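Putative platelet activating factor (Streptococcus pneumoniae, PDB 2HSJ) is of unknown function but, as a member of the GDSL-like lipase/acylhydrolase family of SGNH hydrolases, probably hydrolyses ester bonds. Local coordinates at residues Q203-S206 with K207-D211; E46-L50 with Q51-G55; E112-I115 with Q116-R120. All coordinates share one frame; numbering follows the deposited sequence.

Contact 1. Residues Q203-S206 with K207-D211; sequences QALS and KSLKD
L205 meets S208 and L209 one turn further on, a local contact along the last turns of the C-terminal helix 199-209. Its pivot is the carbonyl oxygen of L205, which takes two good donors. L209 N reaches it at 2.9 Å and lies in the carbonyl plane; S208 OG donates to L205 O at 2.7 Å, coming in from the side, at a C=O...O angle of 122° and tilted from the carbonyl plane. S208 can do this because its OG sits between the backbone N and the carbonyl carbon (chi1 70°), leaning back over the preceding turn. A small hydroxyl suits this partly buried spot near V175 and C178, since it finds its acceptor within its own helix. On the buried side, CD1 of L209 packs on CG of L205 at 3.9 Å. S206 OG hydrogen-bonds Y48 OH and the carbonyl of Y202. The bonds from L209 N and K210 N to S206 O are weak, while K207 and K210 carry long chains outward, K210 NZ to a bound glycerol. A C-terminal helix with one side buried against helix 50-54 and the V175 loop, and lysines outward, is consistent with the SGNH-hydrolase alpha/beta fold.

Contact 2. Residues E46-L50 with Q51-G55; sequences EYYPL and QELFG
P49 and L50 pass their carbonyl oxygens to L53 and F54, opening the short helix 50-54, with P49 at the N-cap position. L53 N bonds P49 O at 3.1 Å, and F54 N bonds L50 O at 2.8 Å with an N-H...O angle of 158°; the added bond from L53 N to L50 O is weak. P49 suits the entry because its ring has no N-H to satisfy, and it centres an inverse gamma turn in which L50 N binds Y48 O weakly. At the far end G55 N returns to Q51 O at 2.8 Å, and G55, with positive phi, takes a backbone that a side chain would jam against the carbonyl of F54.

Apolar groups pack beside this turn. P49 CG rests on L53 CD1 at 3.6 Å, while L50 CD2 comes to the edge of the F54 ring, 3.7 Å from CE2, and lies over one face of the Y48 ring, toward its rim. The Y48 and F54 rings are slid apart, planes at 30°, so their overlap is slight. With CG anti to its backbone nitrogen (chi1 -159°), Y48 carries its OH past F54 toward helix 199-209.

E46 OE2 forms a salt bridge with R66 of its own chain, and E52 OE2 bonds a glycerol. E52 OE1 pairs with R63 of the third subunit, and Q51 NE2 bonds I60 O there. The chemistry thus implies a division of labour: backbone bonds and apolar side chains shape the turn, a buried tyrosine hydroxyl ties it to helix 199-209, and the carboxylate of E52 and the amide of Q51 join it to the third subunit.

Contact 3. Residues E112-I115 with Q116-R120; sequences EAII and QSVAR
Q116 N bonds E112 O at 3.0 Å with an N-H...O angle of 166°, the first of four successive i to i+4 bonds that join 112-115 to 116-120 within helix 104-121. The straightest runs from V118 N to I114 O, 2.9 Å long with an angle of 171°. On the polar side, Q116 places CG anti to its carbonyl carbon (chi1 -64°), which folds the chain back toward the preceding turn and leaves CG 3.3 Å from E112 O. The amide crosses the glutamate at a slant, NE2 3.8 Å from E112 CG, with carboxylate and amide planes 51° apart. The two do not bond each other: E112 OE2 and Q116 NE2 both hydrogen-bond the hydroxyl of Y167, a residue of a magnesium site. Long polar chains suit this outer side of the helix because both can reach that shared hydroxyl. The buried side carries branched aliphatics. I114 CG2 approaches V118 CG2 at 4.3 Å, a loose touch. I114 also packs on helix 70-75, V118 and I115 on I127 of strand 126-130, and I115 on L163 of helix 150-164. Such a two-faced helix, greasy against a parallel sheet and polar outside, is characteristic of the alpha/beta/alpha sandwich of SGNH hydrolases.

Contacts 1 and 2 are neighbours, their centres 11 Å apart, and they touch: besides the bond between their serine and tyrosine hydroxyls, L205 CD2 packs on Y48 CE1. Together they bring helix 50-54 and its entry loop against helix 199-209. Contact 3 stands apart on helix 104-121, about 26 Å from either between centres. All three are partly buried, but their polar groups go different ways. Contact 1 sends the exposed lysines K207 and K210 outward, contact 2 has no fully exposed touching residue and sends E52 and Q51 to another subunit, and contact 3, which no other chain of the assembly touches, directs its polar pair to a tyrosine of its own chain.

Contact 1. Residues Q203-S206 with K207-D211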
loop_
_atom_site.group_PDB
_atom_site.type_symbol
_atom_site.label_atom_id
_atom_site.label_comp_id
_atom_site.label_asym_id
_atom_site.label_seq_id
_atom_site.Cartn_x
_atom_site.Cartn_y
_atom_site.Cartn_z
ATOM N N GLN D 203 -7.561 -15.402 18.001
ATOM C CA GLN D 203 -8.398 -15.710 16.840
ATOM C C GLN D 203 -9.844 -15.318 17.160
ATOM O O GLN D 203 -10.564 -14.762 16.319
ATOM C CB GLN D 203 -8.299 -17.207 16.502
ATOM C CG GLN D 203 -9.169 -17.578 15.320
ATOM C CD GLN D 203 -9.082 -19.040 15.004
ATOM O OE1 GLN D 203 -9.221 -19.882 15.900
ATOM N NE2 GLN D 203 -8.890 -19.361 13.714
ATOM N N ALA D 204 -10.261 -15.652 18.382
ATOM C CA ALA D 204 -11.650 -15.362 18.802
ATOM C C ALA D 204 -11.873 -13.854 18.895
ATOM O O ALA D 204 -12.921 -13.346 18.470
ATOM C CB ALA D 204 -11.930 -16.014 20.144
ATOM N N LEU D 205 -10.893 -13.140 19.452
ATOM C CA LEU D 205 -10.956 -11.677 19.530
ATOM C C LEU D 205 -11.056 -11.069 18.137
ATOM O O LEU D 205 -11.857 -10.169 17.895
ATOM C CB LEU D 205 -9.727 -11.120 20.280
ATOM C CG LEU D 205 -9.644 -9.585 20.427
ATOM C CD1 LEU D 205 -10.919 -8.984 21.076
ATOM C CD2 LEU D 205 -8.387 -9.198 21.190
ATOM N N SER D 206 -10.265 -11.594 17.201
ATOM C CA SER D 206 -10.267 -11.082 15.845
ATOM C C SER D 206 -11.618 -11.276 15.148
ATOM O O SER D 206 -12.106 -10.389 14.425
ATOM C CB SER D 206 -9.153 -11.766 15.052
ATOM O OG SER D 206 -7.901 -11.477 15.629
ATOM N N LYS D 207 -12.229 -12.434 15.373
ATOM C CA LYS D 207 -13.540 -12.699 14.789
ATOM C C LYS D 207 -14.571 -11.694 15.343
ATOM O O LYS D 207 -15.397 -11.172 14.587
ATOM C CB LYS D 207 -13.959 -14.128 15.116
ATOM C CG LYS D 207 -15.308 -14.549 14.559
ATOM C CD LYS D 207 -15.511 -16.038 14.857
ATOM C CE LYS D 207 -16.970 -16.383 15.089
ATOM N NZ LYS D 207 -17.673 -16.825 13.857
ATOM N N SER D 208 -14.487 -11.388 16.635
ATOM C CA SER D 208 -15.425 -10.421 17.210
ATOM C C SER D 208 -15.155 -8.999 16.720
ATOM O O SER D 208 -16.100 -8.215 16.619
ATOM C CB SER D 208 -15.392 -10.460 18.730
ATOM O OG SER D 208 -14.178 -9.938 19.215
ATOM N N LEU D 209 -13.893 -8.669 16.395
ATOM C CA LEU D 209 -13.535 -7.290 15.974
ATOM C C LEU D 209 -13.713 -7.004 14.489
ATOM O O LEU D 209 -13.745 -5.835 14.098
ATOM C CB LEU D 209 -12.070 -6.958 16.319
ATOM C CG LEU D 209 -11.746 -6.848 17.803
ATOM C CD1 LEU D 209 -10.235 -6.657 17.983
ATOM C CD2 LEU D 209 -12.526 -5.695 18.451
ATOM N N LYS D 210 -13.788 -8.041 13.662
ATOM C CA LYS D 210 -13.673 -7.842 12.220
ATOM C C LYS D 210 -14.621 -6.788 11.636
ATOM O O LYS D 210 -14.200 -5.920 10.873
ATOM C CB LYS D 210 -13.844 -9.178 11.487
ATOM C CG LYS D 210 -13.790 -9.009 9.965
ATOM C CD LYS D 210 -13.975 -10.325 9.246
ATOM C CE LYS D 210 -13.359 -10.289 7.834
ATOM N NZ LYS D 210 -13.437 -8.938 7.226
ATOM N N ASP D 211 -15.897 -6.853 12.005
ATOM C CA ASP D 211 -16.884 -5.926 11.459
ATOM C C ASP D 211 -16.585 -4.493 11.825
ATOM O O ASP D 211 -16.957 -3.563 11.085
ATOM C CB ASP D 211 -18.296 -6.269 11.925
ATOM C CG ASP D 211 -18.902 -7.443 11.162
ATOM O OD1 ASP D 211 -18.198 -8.141 10.390
ATOM O OD2 ASP D 211 -20.112 -7.685 11.352
#

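Contact 2. Residues E46-L50 with Q51-G55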
loop_
_atom_site.group_PDB
_atom_site.type_symbol
_atom_site.label_atom_id
_atom_site.label_comp_id
_atom_site.label_asym_id
_atom_site.label_seq_id
_atom_site.Cartn_x
_atom_site.Cartn_y
_atom_site.Cartn_z
ATOM N N GLU D 46 0.420 -5.166 21.992
ATOM C CA GLU D 46 1.793 -5.374 21.516
ATOM C C GLU D 46 2.019 -6.772 20.944
ATOM O O GLU D 46 2.711 -6.958 19.908
ATOM C CB GLU D 46 2.846 -5.119 22.618
ATOM C CG GLU D 46 4.229 -5.128 22.000
ATOM C CD GLU D 46 5.377 -5.071 22.968
ATOM O OE1 GLU D 46 5.235 -4.562 24.114
ATOM O OE2 GLU D 46 6.473 -5.558 22.560
ATOM N N TYR D 47 1.423 -7.759 21.615
ATOM C CA TYR D 47 1.657 -9.166 21.260
ATOM C C TYR D 47 0.646 -9.726 20.260
ATOM O O TYR D 47 0.715 -10.927 19.875
ATOM C CB TYR D 47 1.654 -10.069 22.508
ATOM C CG TYR D 47 2.521 -9.617 23.661
ATOM C CD1 TYR D 47 3.711 -8.918 23.447
ATOM C CD2 TYR D 47 2.165 -9.952 24.974
ATOM C CE1 TYR D 47 4.535 -8.517 24.557
ATOM C CE2 TYR D 47 2.954 -9.565 26.049
ATOM C CZ TYR D 47 4.122 -8.851 25.830
ATOM O OH TYR D 47 4.873 -8.482 26.937
ATOM N N TYR D 48 -0.259 -8.884 19.789
ATOM C CA TYR D 48 -1.327 -9.311 18.892
ATOM C C TYR D 48 -0.767 -9.603 17.509
ATOM O O TYR D 48 -0.164 -8.703 16.879
ATOM C CB TYR D 48 -2.309 -8.153 18.790
ATOM C CG TYR D 48 -3.739 -8.494 18.336
ATOM C CD1 TYR D 48 -4.818 -7.870 18.948
ATOM C CD2 TYR D 48 -4.006 -9.434 17.331
ATOM C CE1 TYR D 48 -6.113 -8.117 18.565
ATOM C CE2 TYR D 48 -5.347 -9.705 16.903
ATOM C CZ TYR D 48 -6.394 -9.057 17.581
ATOM O OH TYR D 48 -7.713 -9.292 17.203
ATOM N N PRO D 49 -0.965 -10.839 17.003
ATOM C CA PRO D 49 -0.520 -11.151 15.624
ATOM C C PRO D 49 -1.498 -10.625 14.625
ATOM O O PRO D 49 -2.266 -11.347 13.997
ATOM C CB PRO D 49 -0.460 -12.688 15.587
ATOM C CG PRO D 49 -1.475 -13.120 16.625
ATOM C CD PRO D 49 -1.547 -12.015 17.691
ATOM N N LEU D 50 -1.458 -9.314 14.437
ATOM C CA LEU D 50 -2.445 -8.665 13.573
ATOM C C LEU D 50 -2.428 -9.127 12.119
ATOM O O LEU D 50 -3.474 -9.381 11.529
ATOM C CB LEU D 50 -2.246 -7.157 13.634
ATOM C CG LEU D 50 -2.490 -6.546 14.996
ATOM C CD1 LEU D 50 -1.882 -5.119 15.072
ATOM C CD2 LEU D 50 -3.957 -6.495 15.298
ATOM N N GLN D 51 -1.225 -9.170 11.548
ATOM C CA GLN D 51 -1.096 -9.557 10.138
ATOM C C GLN D 51 -1.670 -10.937 9.902
ATOM O O GLN D 51 -2.416 -11.154 8.953
ATOM C CB GLN D 51 0.377 -9.571 9.743
ATOM C CG GLN D 51 0.633 -10.046 8.347
ATOM C CD GLN D 51 2.073 -10.447 8.163
ATOM O OE1 GLN D 51 2.642 -11.172 8.978
ATOM N NE2 GLN D 51 2.668 -10.000 7.061
ATOM N N GLU D 52 -1.252 -11.895 10.741
ATOM C CA GLU D 52 -1.603 -13.282 10.462
ATOM C C GLU D 52 -3.050 -13.626 10.805
ATOM O O GLU D 52 -3.550 -14.660 10.334
ATOM C CB GLU D 52 -0.598 -14.224 11.124
ATOM C CG GLU D 52 0.781 -14.041 10.563
ATOM C CD GLU D 52 1.736 -15.058 11.142
ATOM O OE1 GLU D 52 1.767 -16.209 10.671
ATOM O OE2 GLU D 52 2.440 -14.714 12.119
ATOM N N LEU D 53 -3.699 -12.780 11.603
ATOM C CA LEU D 53 -5.114 -13.065 11.936
ATOM C C LEU D 53 -6.108 -12.180 11.193
ATOM O O LEU D 53 -7.265 -12.597 10.997
ATOM C CB LEU D 53 -5.341 -13.015 13.455
ATOM C CG LEU D 53 -4.528 -14.068 14.230
ATOM C CD1 LEU D 53 -4.835 -13.901 15.718
ATOM C CD2 LEU D 53 -4.832 -15.507 13.809
ATOM N N PHE D 54 -5.710 -10.954 10.834
ATOM C CA PHE D 54 -6.602 -10.097 10.019
ATOM C C PHE D 54 -6.250 -10.071 8.526
ATOM O O PHE D 54 -7.077 -9.713 7.688
ATOM C CB PHE D 54 -6.583 -8.661 10.544
ATOM C CG PHE D 54 -7.289 -8.467 11.866
ATOM C CD1 PHE D 54 -8.671 -8.696 11.977
ATOM C CD2 PHE D 54 -6.581 -8.027 12.975
ATOM C CE1 PHE D 54 -9.313 -8.494 13.194
ATOM C CE2 PHE D 54 -7.190 -7.813 14.201
ATOM C CZ PHE D 54 -8.580 -8.039 14.318
ATOM N N GLY D 55 -5.008 -10.431 8.198
ATOM C CA GLY D 55 -4.520 -10.325 6.829
ATOM C C GLY D 55 -3.900 -8.975 6.531
ATOM O O GLY D 55 -3.761 -8.133 7.414
#

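Contact 3. Residues E112-I115 with Q116-R120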
loop_
_atom_site.group_PDB
_atom_site.type_symbol
_atom_site.label_atom_id
_atom_site.label_comp_id
_atom_site.label_asym_id
_atom_site.label_seq_id
_atom_site.Cartn_x
_atom_site.Cartn_y
_atom_site.Cartn_z
ATOM N N GLU D 112 -10.589 10.093 28.588
ATOM C CA GLU D 112 -11.293 11.229 28.015
ATOM C C GLU D 112 -10.316 12.219 27.398
ATOM O O GLU D 112 -10.524 12.707 26.280
ATOM C CB GLU D 112 -12.227 11.877 29.029
ATOM C CG GLU D 112 -13.095 12.910 28.350
ATOM C CD GLU D 112 -14.326 13.287 29.141
ATOM O OE1 GLU D 112 -14.360 13.021 30.365
ATOM O OE2 GLU D 112 -15.255 13.860 28.510
ATOM N N ALA D 113 -9.195 12.466 28.079
ATOM C CA ALA D 113 -8.177 13.349 27.508
ATOM C C ALA D 113 -7.548 12.803 26.201
ATOM O O ALA D 113 -7.233 13.563 25.282
ATOM C CB ALA D 113 -7.085 13.589 28.533
ATOM N N ILE D 114 -7.338 11.495 26.151
ATOM C CA ILE D 114 -6.826 10.850 24.914
ATOM C C ILE D 114 -7.815 11.102 23.747
ATOM O O ILE D 114 -7.439 11.554 22.667
ATOM C CB ILE D 114 -6.579 9.351 25.127
ATOM C CG1 ILE D 114 -5.403 9.128 26.084
ATOM C CG2 ILE D 114 -6.327 8.661 23.777
ATOM C CD1 ILE D 114 -5.386 7.793 26.796
ATOM N N ILE D 115 -9.094 10.825 23.994
ATOM C CA ILE D 115 -10.124 11.030 22.982
ATOM C C ILE D 115 -10.101 12.469 22.489
ATOM O O ILE D 115 -10.113 12.746 21.278
ATOM C CB ILE D 115 -11.529 10.676 23.542
ATOM C CG1 ILE D 115 -11.635 9.171 23.747
ATOM C CG2 ILE D 115 -12.619 11.156 22.598
ATOM C CD1 ILE D 115 -12.785 8.778 24.661
ATOM N N GLN D 116 -10.070 13.412 23.433
ATOM C CA GLN D 116 -10.048 14.816 23.046
ATOM C C GLN D 116 -8.771 15.222 22.287
ATOM O O GLN D 116 -8.820 16.037 21.370
ATOM C CB GLN D 116 -10.226 15.698 24.265
ATOM C CG GLN D 116 -11.563 15.507 24.922
ATOM C CD GLN D 116 -11.653 16.239 26.246
ATOM O OE1 GLN D 116 -10.645 16.669 26.808
ATOM N NE2 GLN D 116 -12.854 16.372 26.754
ATOM N N SER D 117 -7.628 14.644 22.658
ATOM C CA SER D 117 -6.398 14.981 21.963
ATOM C C SER D 117 -6.418 14.442 20.517
ATOM O O SER D 117 -6.036 15.135 19.564
ATOM C CB SER D 117 -5.228 14.435 22.757
ATOM O OG SER D 117 -3.998 14.862 22.197
ATOM N N VAL D 118 -6.907 13.221 20.358
ATOM C CA VAL D 118 -7.050 12.645 19.022
ATOM C C VAL D 118 -8.001 13.472 18.153
ATOM O O VAL D 118 -7.720 13.679 16.960
ATOM C CB VAL D 118 -7.519 11.180 19.105
ATOM C CG1 VAL D 118 -7.871 10.625 17.700
ATOM C CG2 VAL D 118 -6.456 10.315 19.790
ATOM N N ALA D 119 -9.095 13.970 18.743
ATOM C CA ALA D 119 -10.098 14.786 18.009
ATOM C C ALA D 119 -9.496 16.048 17.391
ATOM O O ALA D 119 -9.896 16.489 16.308
ATOM C CB ALA D 119 -11.262 15.196 18.941
ATOM N N ARG D 120 -8.551 16.636 18.116
ATOM C CA ARG D 120 -7.893 17.836 17.663
ATOM C C ARG D 120 -6.996 17.518 16.481
ATOM O O ARG D 120 -7.025 18.224 15.485
ATOM C CB ARG D 120 -7.068 18.458 18.797
ATOM C CG ARG D 120 -7.885 19.189 19.834
ATOM C CD ARG D 120 -7.070 19.360 21.120
ATOM N NE ARG D 120 -5.943 20.273 20.935
ATOM C CZ ARG D 120 -5.147 20.689 21.918
ATOM N NH1 ARG D 120 -5.350 20.279 23.172
ATOM N NH2 ARG D 120 -4.142 21.516 21.647
#